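Local coordinates for protein glycoside Hydrolase (Bacteroides uniformis, PDB 5T99) that probably hydrolyses a galactosidic bond as a family 2 glycoside hydrolase of an intestinal agarose-degrading pathway, and binds the inhibitor galacto-isofagomine, at residues Met462-Asp467 against Pro486-Tyr491. Sequence-based numbering, arbitrary orientation.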
loop_
_atom_site.group_PDB
_atom_site.type_symbol
_atom_site.label_atom_id
_atom_site.label_comp_id
_atom_site.label_asym_id
_atom_site.label_seq_id
_atom_site.Cartn_x
_atom_site.Cartn_y
_atom_site.Cartn_z
ATOM N N MET A 462 -1.208 -22.428 18.612
ATOM C CA MET A 462 -1.172 -20.995 18.252
ATOM C C MET A 462 -2.150 -20.660 17.129
ATOM O O MET A 462 -2.951 -19.742 17.257
ATOM C CB MET A 462 0.233 -20.536 17.849
ATOM C CG MET A 462 0.304 -19.056 17.474
ATOM S SD MET A 462 1.959 -18.419 17.118
ATOM C CE MET A 462 2.573 -18.098 18.768
ATOM N N ALA A 463 -2.055 -21.396 16.023
ATOM C CA ALA A 463 -2.955 -21.246 14.861
ATOM C C ALA A 463 -4.455 -21.267 15.226
ATOM O O ALA A 463 -5.273 -20.621 14.569
ATOM C CB ALA A 463 -2.651 -22.324 13.835
ATOM N N GLN A 464 -4.789 -21.974 16.301
ATOM C CA GLN A 464 -6.159 -22.089 16.769
ATOM C C GLN A 464 -6.669 -20.848 17.525
ATOM O O GLN A 464 -7.859 -20.750 17.791
ATOM C CB GLN A 464 -6.293 -23.329 17.666
ATOM C CG GLN A 464 -6.087 -24.676 16.962
ATOM C CD GLN A 464 -4.626 -25.049 16.693
ATOM O OE1 GLN A 464 -3.692 -24.397 17.165
ATOM N NE2 GLN A 464 -4.431 -26.100 15.904
ATOM N N GLN A 465 -5.786 -19.917 17.873
ATOM C CA GLN A 465 -6.157 -18.734 18.651
ATOM C C GLN A 465 -6.662 -17.578 17.805
ATOM O O GLN A 465 -7.194 -16.628 18.341
ATOM C CB GLN A 465 -4.960 -18.239 19.460
ATOM C CG GLN A 465 -4.357 -19.263 20.394
ATOM C CD GLN A 465 -5.354 -19.828 21.390
ATOM O OE1 GLN A 465 -6.217 -19.123 21.911
ATOM N NE2 GLN A 465 -5.238 -21.114 21.647
ATOM N N VAL A 466 -6.450 -17.635 16.497
ATOM C CA VAL A 466 -7.006 -16.654 15.567
ATOM C C VAL A 466 -8.113 -17.345 14.805
ATOM O O VAL A 466 -8.217 -18.583 14.823
ATOM C CB VAL A 466 -5.955 -16.048 14.594
ATOM C CG1 VAL A 466 -5.032 -15.112 15.348
ATOM C CG2 VAL A 466 -5.140 -17.115 13.870
ATOM N N ASP A 467 -8.946 -16.541 14.155
ATOM C CA ASP A 467 -10.085 -17.056 13.403
ATOM C C ASP A 467 -9.669 -17.789 12.112
ATOM O O ASP A 467 -10.284 -18.795 11.737
ATOM C CB ASP A 467 -11.065 -15.912 13.070
ATOM C CG ASP A 467 -11.720 -15.308 14.303
ATOM O OD1 ASP A 467 -12.269 -16.063 15.133
ATOM O OD2 ASP A 467 -11.704 -14.066 14.433
ATOM N N PRO A 486 -8.380 -30.277 10.458
ATOM C CA PRO A 486 -9.402 -30.100 9.423
ATOM C C PRO A 486 -10.371 -28.963 9.654
ATOM O O PRO A 486 -11.039 -28.553 8.707
ATOM C CB PRO A 486 -10.143 -31.447 9.425
ATOM C CG PRO A 486 -9.962 -31.969 10.797
ATOM C CD PRO A 486 -8.580 -31.540 11.200
ATOM N N ASP A 487 -10.440 -28.454 10.883
ATOM C CA ASP A 487 -11.359 -27.360 11.244
ATOM C C ASP A 487 -10.785 -25.936 11.134
ATOM O O ASP A 487 -11.509 -24.961 11.372
ATOM C CB ASP A 487 -11.881 -27.607 12.655
ATOM C CG ASP A 487 -12.514 -28.969 12.780
ATOM O OD1 ASP A 487 -13.570 -29.183 12.152
ATOM O OD2 ASP A 487 -11.933 -29.839 13.460
ATOM N N LEU A 488 -9.509 -25.800 10.774
ATOM C CA LEU A 488 -8.924 -24.468 10.590
ATOM C C LEU A 488 -9.265 -23.894 9.200
ATOM O O LEU A 488 -9.041 -24.560 8.195
ATOM C CB LEU A 488 -7.407 -24.517 10.732
ATOM C CG LEU A 488 -6.867 -24.953 12.081
ATOM C CD1 LEU A 488 -5.355 -25.060 11.980
ATOM C CD2 LEU A 488 -7.292 -23.978 13.171
ATOM N N PRO A 489 -9.800 -22.655 9.147
ATOM C CA PRO A 489 -9.843 -21.948 7.863
ATOM C C PRO A 489 -8.431 -21.492 7.494
ATOM O O PRO A 489 -7.681 -21.055 8.389
ATOM C CB PRO A 489 -10.758 -20.746 8.139
ATOM C CG PRO A 489 -11.418 -21.018 9.454
ATOM C CD PRO A 489 -10.460 -21.880 10.217
ATOM N N LEU A 490 -8.083 -21.592 6.203
ATOM C CA LEU A 490 -6.700 -21.448 5.737
ATOM C C LEU A 490 -6.569 -20.607 4.474
ATOM O O LEU A 490 -7.474 -20.564 3.635
ATOM C CB LEU A 490 -6.073 -22.831 5.484
ATOM C CG LEU A 490 -5.822 -23.685 6.728
ATOM C CD1 LEU A 490 -5.801 -25.164 6.385
ATOM C CD2 LEU A 490 -4.531 -23.294 7.417
ATOM N N TYR A 491 -5.428 -19.937 4.354
ATOM C CA TYR A 491 -5.025 -19.283 3.119
ATOM C C TYR A 491 -3.508 -19.149 3.113
ATOM O O TYR A 491 -2.862 -19.355 4.133
ATOM C CB TYR A 491 -5.711 -17.905 2.964
ATOM C CG TYR A 491 -5.241 -16.880 3.952
ATOM C CD1 TYR A 491 -4.334 -15.887 3.595
ATOM C CD2 TYR A 491 -5.688 -16.917 5.259
ATOM C CE1 TYR A 491 -3.897 -14.955 4.527
ATOM C CE2 TYR A 491 -5.249 -16.001 6.191
ATOM C CZ TYR A 491 -4.347 -15.028 5.828
ATOM O OH TYR A 491 -3.916 -14.129 6.773
#
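L488 reaches across to the turn at A463 and Q464 with its isobutyl group. Its CB leaves the backbone toward that turn, and CG, beside the backbone N (chi1 -62°), splits into two methyls. CD2 lies 4.0 Å from CG of Q464 and 4.2 Å from the backbone O of A463. CD1, the other branch, lies 4.3 Å from CB of A463 and 4.2 Å from NE2 of Q464, the small alanine CB letting the leucine methyls come close to the backbone. A forked aliphatic tip suits this place because it meets two neighbours at once, and F458 of helix 456-459 also packs on it. The two segments lead into strands 468-472 and 490-495, parallel neighbours in the TIM-type barrel of this family, so the contact joins the loops entering them. Q464 bends at chi2 (78°), presenting its CG methylene to the leucine while NE2 hydrogen-bonds to O of F458; a long chain with an amide end can do both. Nearer the strands, the O of D467 lies 3.4 Å from both CG and CD of P489, whose ring offers carbons there and no N-H. The CB of D467 points away from that segment, and its OD2 accepts a hydrogen bond from N of S447.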